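Local coordinates for glycosaminoglycan xylosylkinase (PDB 5XOM), which probably phosphorylates the xylose of the proteoglycan linkage region, as a Fam20-family kinase of the secretory pathway, at residues A173-K178 and L184-K189; V154-Y157 and A162-L165; T87-T92 and A169-T174; F98-D101 and N107-F110; Y115-I120 and D130-E135. All coordinates share one frame; numbering follows the deposited sequence.

Contact 1: A173-K178 and L184-K189; sequences ATTFIK and LCFYGK
Phe176 and Phe186 form a non-hydrogen-bonded antiparallel pair in the β-hairpin of strands 176-178 and 184-186. The next pair, Ile177 and Cys185, exchanges two backbone bonds, Ile177 N to Cys185 O at 2.9 Å and Cys185 N to Ile177 O at 2.7 Å. The strand segments run at 139° to one another, and beyond the paired strands Tyr187 N still donates to Thr175 O at 3.1 Å. On the face that carries Phe176, Phe186 and Leu184, CB of Phe186 stands over the centre of the Phe176 ring, 3.8 Å from its centroid, while Leu184 CD1 meets the edge of that ring near its plane. The Tyr187 ring packs on the opposite face, with Ile177. A chi1 of 62° tucks its ring between its own N and carbonyl carbon and lays it over Thr175, whose CB is 3.7 Å from the ring centroid; Ile177 CG2 abuts the rim in plane. A serine in place of Tyr187 would remove both face and rim, and would probably open a gap beside Thr175 and Ile177. The Thr175 hydroxyl bonds chiefly to Leu172 O and takes a weak bond from Gly188 N. The hairpin is therefore held by backbone bonds and CH-pi packing rather than by charge across the strands, and the Cys185-Cys200 disulfide ties it covalently to the third strand of the small sheet.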
# COMPACT_ATOMS: atom_id res chain seq x y z
N ALA A 173 27.08 4.68 29.01
CA ALA A 173 28.36 3.99 29.03
C ALA A 173 28.79 3.62 30.45
O ALA A 173 29.37 2.54 30.66
CB ALA A 173 29.43 4.85 28.36
N THR A 174 28.54 4.48 31.43
CA THR A 174 28.99 4.20 32.79
C THR A 174 28.21 3.08 33.46
O THR A 174 28.55 2.73 34.60
CB THR A 174 28.91 5.44 33.67
OG1 THR A 174 27.54 5.85 33.82
CG2 THR A 174 29.70 6.58 33.06
N THR A 175 27.20 2.49 32.82
CA THR A 175 26.49 1.36 33.40
C THR A 175 26.83 0.06 32.68
O THR A 175 26.17 -0.96 32.91
CB THR A 175 24.97 1.59 33.38
OG1 THR A 175 24.48 1.54 32.04
CG2 THR A 175 24.63 2.93 33.98
N PHE A 176 27.85 0.06 31.83
CA PHE A 176 28.33 -1.17 31.23
C PHE A 176 29.22 -1.92 32.21
O PHE A 176 30.09 -1.32 32.86
CB PHE A 176 29.08 -0.90 29.93
CG PHE A 176 28.18 -0.80 28.74
CD1 PHE A 176 27.49 0.37 28.46
CD2 PHE A 176 27.98 -1.89 27.92
CE1 PHE A 176 26.65 0.45 27.37
CE2 PHE A 176 27.15 -1.82 26.82
CZ PHE A 176 26.48 -0.65 26.55
N ILE A 177 29.00 -3.23 32.33
CA ILE A 177 29.78 -4.09 33.21
C ILE A 177 29.95 -5.44 32.53
O ILE A 177 29.34 -5.72 31.49
CB ILE A 177 29.12 -4.29 34.59
CG1 ILE A 177 27.77 -5.00 34.42
CG2 ILE A 177 28.96 -2.98 35.34
CD1 ILE A 177 27.10 -5.35 35.73
N LYS A 178 30.77 -6.29 33.13
CA LYS A 178 30.85 -7.69 32.74
C LYS A 178 30.26 -8.55 33.85
O LYS A 178 30.37 -8.21 35.03
CB LYS A 178 32.28 -8.13 32.43
CG LYS A 178 32.95 -7.33 31.33
CD LYS A 178 34.46 -7.52 31.30
CE LYS A 178 34.88 -8.96 31.22
NZ LYS A 178 36.37 -9.06 31.18
N LEU A 184 29.41 -8.96 28.20
CA LEU A 184 29.25 -7.52 28.33
C LEU A 184 27.78 -7.21 28.58
O LEU A 184 26.90 -7.72 27.87
CB LEU A 184 29.76 -6.80 27.08
CG LEU A 184 29.59 -5.28 27.01
CD1 LEU A 184 30.31 -4.61 28.18
CD2 LEU A 184 30.16 -4.78 25.69
N CYS A 185 27.51 -6.40 29.60
CA CYS A 185 26.16 -6.10 30.05
C CYS A 185 26.03 -4.60 30.30
O CYS A 185 27.03 -3.87 30.34
CB CYS A 185 25.81 -6.86 31.34
SG CYS A 185 26.36 -8.58 31.44
N PHE A 186 24.79 -4.14 30.48
CA PHE A 186 24.57 -2.81 31.03
C PHE A 186 23.31 -2.84 31.88
O PHE A 186 22.42 -3.67 31.67
CB PHE A 186 24.50 -1.72 29.93
CG PHE A 186 23.23 -1.72 29.12
CD1 PHE A 186 23.11 -2.50 27.97
CD2 PHE A 186 22.17 -0.90 29.47
CE1 PHE A 186 21.95 -2.48 27.20
CE2 PHE A 186 21.00 -0.87 28.72
CZ PHE A 186 20.89 -1.67 27.58
N TYR A 187 23.25 -1.94 32.87
CA TYR A 187 22.13 -1.92 33.81
C TYR A 187 21.33 -0.63 33.86
O TYR A 187 20.33 -0.58 34.58
CB TYR A 187 22.62 -2.27 35.23
CG TYR A 187 23.63 -1.32 35.83
CD1 TYR A 187 23.22 -0.16 36.48
CD2 TYR A 187 24.99 -1.61 35.79
CE1 TYR A 187 24.14 0.71 37.04
CE2 TYR A 187 25.91 -0.75 36.35
CZ TYR A 187 25.49 0.40 36.98
OH TYR A 187 26.41 1.26 37.54
N GLY A 188 21.73 0.42 33.13
CA GLY A 188 20.91 1.63 33.01
C GLY A 188 20.83 2.47 34.28
O GLY A 188 21.51 2.23 35.27
N LYS A 189 19.97 3.51 34.22
CA LYS A 189 19.79 4.43 35.33
C LYS A 189 18.33 4.71 35.68
O LYS A 189 18.04 5.73 36.31
CB LYS A 189 20.52 5.74 35.05
CG LYS A 189 22.03 5.58 35.03
CD LYS A 189 22.75 6.87 34.74
CE LYS A 189 24.24 6.66 34.90
NZ LYS A 189 24.53 6.18 36.29

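Contact 2: V154-Y157 and A162-L165; sequences VGRY and AEVL
Arg156, leaving the edge strand 153-159, and Glu163, on the short helix 160-164 that follows it, approach from opposite directions and meet with their flat ends nearly coplanar, the guanidinium and carboxylate planes only 24° apart. NH2 of Arg156 forms a salt bridge with Glu163 OE1 at 2.8 Å. The oxygen lies 13° out of the guanidinium plane and is met nearly along its C-O bond. Arg156 gets there with its side chain fully extended, CG anti to the backbone N (chi1 -180°). A water completes the second arm of the fork, accepting from Arg156 NE at 2.8 Å and donating to Glu163 OE2 at the same distance of 2.8 Å. It also donates to Tyr157 O at 2.7 Å, so the strand backbone shares in the bridge. Beyond the pair, Arg156 NH1 donates to the carbonyls of Met77 and Ala80, and Glu163 OE2 receives the backbone N of Asn159. Direct and water-mediated bonds together fix the rotation of both planar groups. The buried arginine has its charge matched by the carboxylate, and the turn from strand into helix is tied back to the strand it has just left.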
# COMPACT_ATOMS: atom_id res chain seq x y z
N VAL A 154 11.10 -4.24 15.35
CA VAL A 154 11.94 -5.26 14.73
C VAL A 154 12.89 -5.85 15.76
O VAL A 154 13.36 -5.16 16.67
CB VAL A 154 12.73 -4.68 13.53
CG1 VAL A 154 14.02 -4.00 13.98
CG2 VAL A 154 13.04 -5.77 12.56
N GLY A 155 13.14 -7.16 15.63
CA GLY A 155 14.19 -7.79 16.39
C GLY A 155 15.55 -7.54 15.76
O GLY A 155 15.67 -7.35 14.55
N ARG A 156 16.58 -7.52 16.60
CA ARG A 156 17.90 -7.28 16.06
C ARG A 156 18.97 -7.76 17.02
O ARG A 156 18.82 -7.63 18.24
CB ARG A 156 18.10 -5.80 15.77
CG ARG A 156 19.44 -5.47 15.20
CD ARG A 156 19.39 -4.07 14.60
NE ARG A 156 20.72 -3.51 14.40
CZ ARG A 156 20.95 -2.34 13.83
NH1 ARG A 156 19.95 -1.57 13.37
NH2 ARG A 156 22.20 -1.90 13.68
N TYR A 157 20.06 -8.30 16.47
CA TYR A 157 21.24 -8.67 17.25
C TYR A 157 22.23 -7.51 17.20
O TYR A 157 22.74 -7.17 16.12
CB TYR A 157 21.88 -9.94 16.71
CG TYR A 157 21.00 -11.17 16.77
CD1 TYR A 157 20.81 -11.85 17.97
CD2 TYR A 157 20.37 -11.66 15.63
CE1 TYR A 157 20.01 -12.98 18.04
CE2 TYR A 157 19.57 -12.80 15.69
CZ TYR A 157 19.39 -13.45 16.89
OH TYR A 157 18.60 -14.57 16.95
N ALA A 162 30.99 -3.00 19.03
CA ALA A 162 31.22 -2.28 17.78
C ALA A 162 30.19 -1.19 17.50
O ALA A 162 30.54 -0.17 16.90
CB ALA A 162 31.25 -3.26 16.61
N GLU A 163 28.94 -1.37 17.92
CA GLU A 163 27.87 -0.46 17.51
C GLU A 163 27.41 0.51 18.59
O GLU A 163 27.00 1.62 18.25
CB GLU A 163 26.64 -1.25 17.06
CG GLU A 163 26.87 -2.22 15.92
CD GLU A 163 25.58 -2.91 15.50
OE1 GLU A 163 24.79 -2.29 14.75
OE2 GLU A 163 25.35 -4.06 15.92
N VAL A 164 27.46 0.13 19.86
CA VAL A 164 26.90 0.96 20.93
C VAL A 164 27.99 1.72 21.68
O VAL A 164 27.91 2.95 21.82
CB VAL A 164 26.05 0.10 21.89
CG1 VAL A 164 25.63 0.91 23.10
CG2 VAL A 164 24.84 -0.44 21.16
N LEU A 165 29.00 1.02 22.18
CA LEU A 165 30.03 1.69 22.99
C LEU A 165 30.70 2.88 22.31
O LEU A 165 30.87 3.91 22.99
CB LEU A 165 31.08 0.67 23.44
CG LEU A 165 30.69 -0.29 24.57
CD1 LEU A 165 31.88 -1.15 24.96
CD2 LEU A 165 30.17 0.49 25.76
O HOH W 1 23.06 -4.94 14.65

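Contact 3: T87-T92 and A169-T174; sequences TGYKGT and AKKLAT
The phenol ring of Tyr89 is met obliquely, neither squarely over a face nor at the rim, by the methylenes of Lys171: CD comes within 3.5 Å of Tyr89 CE2, with CG 3.9 Å from the same CE2. The flat peptide carbonyl of Thr87 is touched by the same lysine, whose CD lies 3.3 Å from Thr87 O. A bend at chi3 (-48°) turns the end of Lys171 along this oxygen, yet its NZ stays 3.8 Å from Thr87 O, so the contact is one of methylene packing. Lys90 NZ is 5.4 Å from Lys171 NZ, and these like charges probably discourage a closer approach. A serine in place of Lys171 would lack the methylenes that lie against Tyr89 and Thr87, and is likely to leave the tyrosine ring freer to turn. Deeper in, Thr87 presses its methyl CG2 on the helix, 3.7 Å from Leu172 CA and 3.9 Å from Leu172 CB, while its hydroxyl, anti to the backbone N (chi1 -165°), bonds to Lys95 O. The helix is a single turn with Ala169 at its N-cap. From just past its last residue, Thr174 returns both N and OG1 to the carbonyl oxygen of Lys170, from opposite faces of its plane. The loop 87-92 joins strands 82-86 and 96-100, a position consistent with the glycine-rich loop of protein kinases. Helix 170-173 packs Leu172 on Ala85 of strand 82-86, and Lys189, after strand 184-186, borders both Tyr89 and Lys171.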
# COMPACT_ATOMS: atom_id res chain seq x y z
N THR A 87 20.49 6.46 27.57
CA THR A 87 19.51 5.87 28.47
C THR A 87 19.09 6.95 29.46
O THR A 87 19.80 7.94 29.65
CB THR A 87 20.08 4.65 29.19
OG1 THR A 87 19.02 3.90 29.78
CG2 THR A 87 21.07 5.07 30.28
N GLY A 88 17.93 6.75 30.10
CA GLY A 88 17.31 7.79 30.89
C GLY A 88 17.10 7.41 32.35
O GLY A 88 17.15 6.23 32.74
N TYR A 89 16.83 8.44 33.16
CA TYR A 89 16.53 8.25 34.58
C TYR A 89 15.05 7.98 34.82
O TYR A 89 14.69 7.43 35.86
CB TYR A 89 16.94 9.49 35.39
CG TYR A 89 18.44 9.68 35.56
CD1 TYR A 89 19.12 9.08 36.61
CD2 TYR A 89 19.16 10.48 34.68
CE1 TYR A 89 20.48 9.26 36.78
CE2 TYR A 89 20.53 10.67 34.84
CZ TYR A 89 21.18 10.06 35.89
OH TYR A 89 22.54 10.24 36.05
N LYS A 90 14.20 8.37 33.87
CA LYS A 90 12.77 8.21 33.99
C LYS A 90 12.35 6.79 33.64
O LYS A 90 13.00 6.10 32.85
CB LYS A 90 12.05 9.20 33.07
CG LYS A 90 12.34 9.03 31.57
CD LYS A 90 13.65 9.70 31.14
CE LYS A 90 13.93 9.45 29.66
NZ LYS A 90 15.18 10.14 29.24
N GLY A 91 11.26 6.35 34.25
CA GLY A 91 10.68 5.06 33.93
C GLY A 91 11.07 3.99 34.94
O GLY A 91 11.88 4.18 35.84
N THR A 92 10.45 2.83 34.74
CA THR A 92 10.62 1.68 35.61
C THR A 92 11.47 0.58 34.99
O THR A 92 11.94 -0.31 35.71
CB THR A 92 9.24 1.09 35.94
OG1 THR A 92 9.39 -0.22 36.50
CG2 THR A 92 8.39 1.01 34.67
N ALA A 169 26.44 7.75 25.00
CA ALA A 169 26.60 8.85 25.93
C ALA A 169 27.07 8.34 27.28
O ALA A 169 26.85 7.18 27.64
CB ALA A 169 25.29 9.62 26.09
N LYS A 170 27.73 9.23 28.04
CA LYS A 170 28.23 8.83 29.34
C LYS A 170 27.16 8.24 30.23
O LYS A 170 27.43 7.30 30.99
CB LYS A 170 28.84 9.99 30.11
CG LYS A 170 30.12 9.62 30.75
CD LYS A 170 30.17 10.47 31.97
CE LYS A 170 31.46 10.24 32.69
NZ LYS A 170 31.38 11.10 33.86
N LYS A 171 25.94 8.77 30.17
CA LYS A 171 24.88 8.28 31.03
C LYS A 171 24.68 6.78 30.86
O LYS A 171 24.43 6.06 31.84
CB LYS A 171 23.57 9.02 30.74
CG LYS A 171 22.81 9.47 31.97
CD LYS A 171 21.48 10.07 31.54
CE LYS A 171 21.64 11.08 30.42
NZ LYS A 171 20.33 11.65 30.01
N LEU A 172 24.81 6.29 29.64
CA LEU A 172 24.66 4.87 29.35
C LEU A 172 25.98 4.12 29.53
O LEU A 172 26.00 3.05 30.15
CB LEU A 172 24.12 4.68 27.93
CG LEU A 172 24.20 3.28 27.32
CD1 LEU A 172 23.28 2.32 28.06
CD2 LEU A 172 23.84 3.32 25.84
N ALA A 173 27.08 4.68 29.01
CA ALA A 173 28.36 3.99 29.03
C ALA A 173 28.79 3.62 30.45
O ALA A 173 29.37 2.54 30.66
CB ALA A 173 29.43 4.85 28.36
N THR A 174 28.54 4.48 31.43
CA THR A 174 28.99 4.20 32.79
C THR A 174 28.21 3.08 33.46
O THR A 174 28.55 2.73 34.60
CB THR A 174 28.91 5.44 33.67
OG1 THR A 174 27.54 5.85 33.82
CG2 THR A 174 29.70 6.58 33.06

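Contact 4: F98-D101 and N107-F110; sequences FSLD and NVVF
In the β-hairpin of strands 96-100 and 106-112, neighbours in the five-stranded antiparallel sheet that probably corresponds to the N-lobe sheet of protein kinases, Phe98 and Val108 form a hydrogen-bonded antiparallel pair. Phe98 N donates to Val108 O at 3.0 Å and Val108 N returns the bond to Phe98 O at 2.9 Å. The segments run at 142° to one another. Next to them Ser99 and Asn107 are a non-hydrogen-bonded pair, linked instead through side chains: Ser99 OG donates to Asn107 OD1 at 2.8 Å, approaching at a tilt to the amide plane. Phe98, Val108 and Leu100 pack on the same face. CB of Phe98 rests on Val108 CG2 at 3.7 Å, and Leu100 CD1 meets Val108 CG1, also at 3.7 Å, the two side chains at about a right angle. Phe110, its CG anti to the backbone N (chi1 176°), adds its ring to that of Phe98. The two planes are 19° from parallel but slid apart, so that Phe98 CE2 lies 3.5 Å from Phe110 CG, and CB of Phe110 covers a face of the Phe98 ring toward its rim. Ile158 of strand 153-159 touches both phenylalanines. The polar side-chain pair thus has its own internal bond, while the aromatic pair extends the contact beyond the paired backbones and brings a third strand into the same apolar core.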
# COMPACT_ATOMS: atom_id res chain seq x y z
N PHE A 98 18.35 4.51 20.74
CA PHE A 98 19.30 4.55 19.63
C PHE A 98 18.86 5.57 18.59
O PHE A 98 17.67 5.66 18.26
CB PHE A 98 19.44 3.19 18.94
CG PHE A 98 20.03 2.11 19.81
CD1 PHE A 98 20.73 2.41 20.96
CD2 PHE A 98 19.88 0.77 19.44
CE1 PHE A 98 21.28 1.40 21.74
CE2 PHE A 98 20.43 -0.24 20.22
CZ PHE A 98 21.13 0.08 21.37
N SER A 99 19.81 6.32 18.06
CA SER A 99 19.60 7.17 16.89
C SER A 99 20.08 6.41 15.66
O SER A 99 21.25 6.04 15.59
CB SER A 99 20.35 8.48 17.03
OG SER A 99 19.78 9.25 18.07
N LEU A 100 19.18 6.16 14.72
CA LEU A 100 19.55 5.47 13.49
C LEU A 100 19.81 6.47 12.36
O LEU A 100 19.12 7.49 12.23
CB LEU A 100 18.48 4.47 13.05
CG LEU A 100 18.02 3.50 14.14
CD1 LEU A 100 16.85 2.68 13.64
CD2 LEU A 100 19.19 2.64 14.63
N ASP A 101 20.80 6.14 11.54
CA ASP A 101 21.28 7.02 10.49
C ASP A 101 20.25 7.12 9.37
O ASP A 101 19.37 6.26 9.20
CB ASP A 101 22.61 6.52 9.95
CG ASP A 101 23.46 7.63 9.35
OD1 ASP A 101 23.05 8.80 9.42
OD2 ASP A 101 24.55 7.32 8.83
N ASN A 107 14.96 7.98 15.69
CA ASN A 107 15.17 7.38 17.01
C ASN A 107 14.31 6.13 17.20
O ASN A 107 13.21 6.02 16.66
CB ASN A 107 14.87 8.40 18.10
CG ASN A 107 15.96 9.45 18.21
OD1 ASN A 107 17.02 9.32 17.61
ND2 ASN A 107 15.70 10.49 18.99
N VAL A 108 14.86 5.18 17.97
CA VAL A 108 14.14 3.98 18.39
C VAL A 108 14.39 3.74 19.87
O VAL A 108 15.42 4.14 20.42
CB VAL A 108 14.54 2.73 17.57
CG1 VAL A 108 14.13 2.88 16.11
CG2 VAL A 108 16.03 2.43 17.70
N VAL A 109 13.42 3.11 20.52
CA VAL A 109 13.62 2.49 21.82
C VAL A 109 14.24 1.12 21.61
O VAL A 109 13.84 0.38 20.70
CB VAL A 109 12.28 2.39 22.58
CG1 VAL A 109 12.46 1.64 23.90
CG2 VAL A 109 11.68 3.77 22.81
N PHE A 110 15.23 0.76 22.43
CA PHE A 110 15.84 -0.56 22.40
C PHE A 110 15.52 -1.31 23.68
O PHE A 110 15.91 -0.87 24.77
CB PHE A 110 17.35 -0.49 22.20
CG PHE A 110 18.02 -1.83 22.24
CD1 PHE A 110 17.81 -2.75 21.23
CD2 PHE A 110 18.84 -2.18 23.30
CE1 PHE A 110 18.42 -4.00 21.26
CE2 PHE A 110 19.46 -3.43 23.35
CZ PHE A 110 19.24 -4.34 22.32

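Contact 5: Y115-I120 and D130-E135; sequences YSRNKI and DRHNAE
Arg117, in the loop after strand 106-112, reaches His132 and Asn133 in the first turn of helix 132-144. From CB the chain leaves beside the backbone N and bends at chi2 (-74°), which swings CD to 3.8 Å from Asn133 ND2. Beyond CD, the guanidinium plane slides past the amide of Asn133, the two planes 20° apart, with Asn133 CB over one face toward its rim; Arg117 NE donates to Pro354 O and Asn133 ND2 to Ile355 O. At the tip NH1 arrives at the edge of the imidazole, 3.4 Å from His132 CE1, without forming a hydrogen bond to the ring, while NH2 makes a salt bridge with Glu207 OE1, the oxygen also hydrogen-bonded to His132 NE2. The other ring nitrogen is occupied by a water, 2.9 Å from His132 ND1, which accepts from Tyr115 N at 3.2 Å and so links loop to helix. Nearby, CE2 of Tyr115 meets Arg131 CD obliquely at 3.6 Å; Tyr115 OH bonds to Tyr129 N, and Arg131 NH1 donates to Tyr129 O and NE to Ser300 O. The charge of Arg117 is probably balanced by Glu207, so loop and helix start are joined by a shared acid and a water. The same helix carries Glu135, which forms a salt bridge with Lys111, consistent with the lysine-glutamate pair of protein kinases.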
# COMPACT_ATOMS: atom_id res chain seq x y z
N TYR A 115 14.77 -12.65 29.32
CA TYR A 115 14.30 -13.97 29.70
C TYR A 115 14.51 -14.93 28.55
O TYR A 115 14.62 -14.51 27.39
CB TYR A 115 12.80 -13.99 30.06
CG TYR A 115 12.35 -13.14 31.22
CD1 TYR A 115 12.66 -13.49 32.53
CD2 TYR A 115 11.60 -12.00 31.02
CE1 TYR A 115 12.23 -12.72 33.60
CE2 TYR A 115 11.17 -11.22 32.07
CZ TYR A 115 11.49 -11.58 33.36
OH TYR A 115 11.06 -10.81 34.42
N SER A 116 14.53 -16.22 28.87
CA SER A 116 14.39 -17.24 27.84
C SER A 116 12.99 -17.20 27.24
O SER A 116 12.03 -16.72 27.86
CB SER A 116 14.64 -18.63 28.41
OG SER A 116 15.91 -18.70 29.02
N ARG A 117 12.86 -17.76 26.03
CA ARG A 117 11.56 -17.79 25.37
C ARG A 117 10.55 -18.61 26.15
O ARG A 117 9.35 -18.32 26.09
CB ARG A 117 11.67 -18.40 23.97
CG ARG A 117 12.41 -17.54 22.99
CD ARG A 117 11.57 -16.32 22.53
NE ARG A 117 12.16 -15.77 21.33
CZ ARG A 117 13.22 -14.97 21.35
NH1 ARG A 117 13.77 -14.59 22.50
NH2 ARG A 117 13.72 -14.53 20.21
N ASN A 118 11.00 -19.60 26.91
CA ASN A 118 10.08 -20.49 27.60
C ASN A 118 9.94 -20.16 29.08
O ASN A 118 9.38 -20.97 29.83
CB ASN A 118 10.52 -21.94 27.41
CG ASN A 118 11.86 -22.23 28.03
OD1 ASN A 118 12.61 -21.32 28.38
ND2 ASN A 118 12.17 -23.51 28.18
N LYS A 119 10.42 -19.00 29.52
CA LYS A 119 10.22 -18.60 30.91
C LYS A 119 8.73 -18.45 31.22
O LYS A 119 7.99 -17.82 30.47
CB LYS A 119 10.93 -17.28 31.19
CG LYS A 119 10.85 -16.84 32.65
CD LYS A 119 11.57 -17.83 33.55
CE LYS A 119 11.99 -17.23 34.88
NZ LYS A 119 10.90 -17.19 35.88
N ILE A 120 8.31 -19.00 32.36
CA ILE A 120 6.96 -18.83 32.88
C ILE A 120 7.06 -17.79 33.98
O ILE A 120 7.76 -18.00 34.98
CB ILE A 120 6.39 -20.15 33.43
CG1 ILE A 120 6.41 -21.28 32.40
CG2 ILE A 120 4.97 -19.95 33.90
CD1 ILE A 120 5.88 -20.92 31.04
N ASP A 130 10.21 -6.05 31.10
CA ASP A 130 9.71 -6.00 29.73
C ASP A 130 10.29 -7.15 28.92
O ASP A 130 11.50 -7.42 28.96
CB ASP A 130 10.13 -4.67 29.09
CG ASP A 130 9.19 -3.53 29.44
OD1 ASP A 130 8.32 -3.73 30.31
OD2 ASP A 130 9.35 -2.42 28.88
N ARG A 131 9.43 -7.84 28.16
CA ARG A 131 9.85 -8.91 27.25
C ARG A 131 10.02 -8.32 25.85
O ARG A 131 9.05 -7.86 25.24
CB ARG A 131 8.86 -10.07 27.20
CG ARG A 131 8.99 -11.08 28.34
CD ARG A 131 8.57 -10.50 29.67
NE ARG A 131 7.13 -10.52 29.80
CZ ARG A 131 6.47 -10.08 30.86
NH1 ARG A 131 7.10 -9.58 31.92
NH2 ARG A 131 5.14 -10.14 30.87
N HIS A 132 11.25 -8.36 25.34
CA HIS A 132 11.53 -7.80 24.02
C HIS A 132 10.75 -8.53 22.93
O HIS A 132 10.30 -7.91 21.97
CB HIS A 132 13.03 -7.88 23.74
CG HIS A 132 13.51 -9.26 23.40
ND1 HIS A 132 13.37 -10.32 24.27
CD2 HIS A 132 14.09 -9.75 22.29
CE1 HIS A 132 13.86 -11.41 23.71
NE2 HIS A 132 14.31 -11.10 22.51
N ASN A 133 10.63 -9.85 23.05
CA ASN A 133 9.94 -10.61 22.01
C ASN A 133 8.44 -10.35 22.04
O ASN A 133 7.78 -10.53 21.02
CB ASN A 133 10.21 -12.11 22.17
CG ASN A 133 9.67 -12.67 23.48
OD1 ASN A 133 9.90 -12.10 24.55
ND2 ASN A 133 8.93 -13.77 23.40
N ALA A 134 7.92 -9.91 23.19
CA ALA A 134 6.51 -9.56 23.27
C ALA A 134 6.19 -8.32 22.44
O ALA A 134 5.12 -8.24 21.83
CB ALA A 134 6.10 -9.35 24.73
N GLU A 135 7.11 -7.34 22.42
CA GLU A 135 6.90 -6.16 21.59
C GLU A 135 6.78 -6.54 20.12
O GLU A 135 5.93 -6.00 19.40
CB GLU A 135 8.04 -5.14 21.77
CG GLU A 135 8.08 -4.44 23.13
CD GLU A 135 7.10 -3.26 23.26
OE1 GLU A 135 6.15 -3.14 22.45
OE2 GLU A 135 7.29 -2.45 24.19
O HOH W 2 13.10 -10.93 27.13

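How the contacts relate
Contacts 1 to 4 cluster on one side of the chain's centre. Contacts 1 and 3, centres about 9 Å apart, share Ala173 and Thr174 and meet where Phe186 CD2 packs on Leu172 CD1 at 3.7 Å. Contact 2 joins contact 1 to contact 4: Val164 CG1 lies 3.9 Å from Phe176 CZ, and Val164 CG2 lies 3.7 Å from Phe98 CZ. Contacts 4 and 5 are both nested within the chain loop closed by contact 3. Contact 5 stands apart, its nearest atoms about 6 Å from contacts 2 and 3; it includes Asp130 and Glu135, both salt-bridged to Lys111, and so probably lies near the nucleotide site, by analogy with other kinases. No nucleotide or substrate is bound.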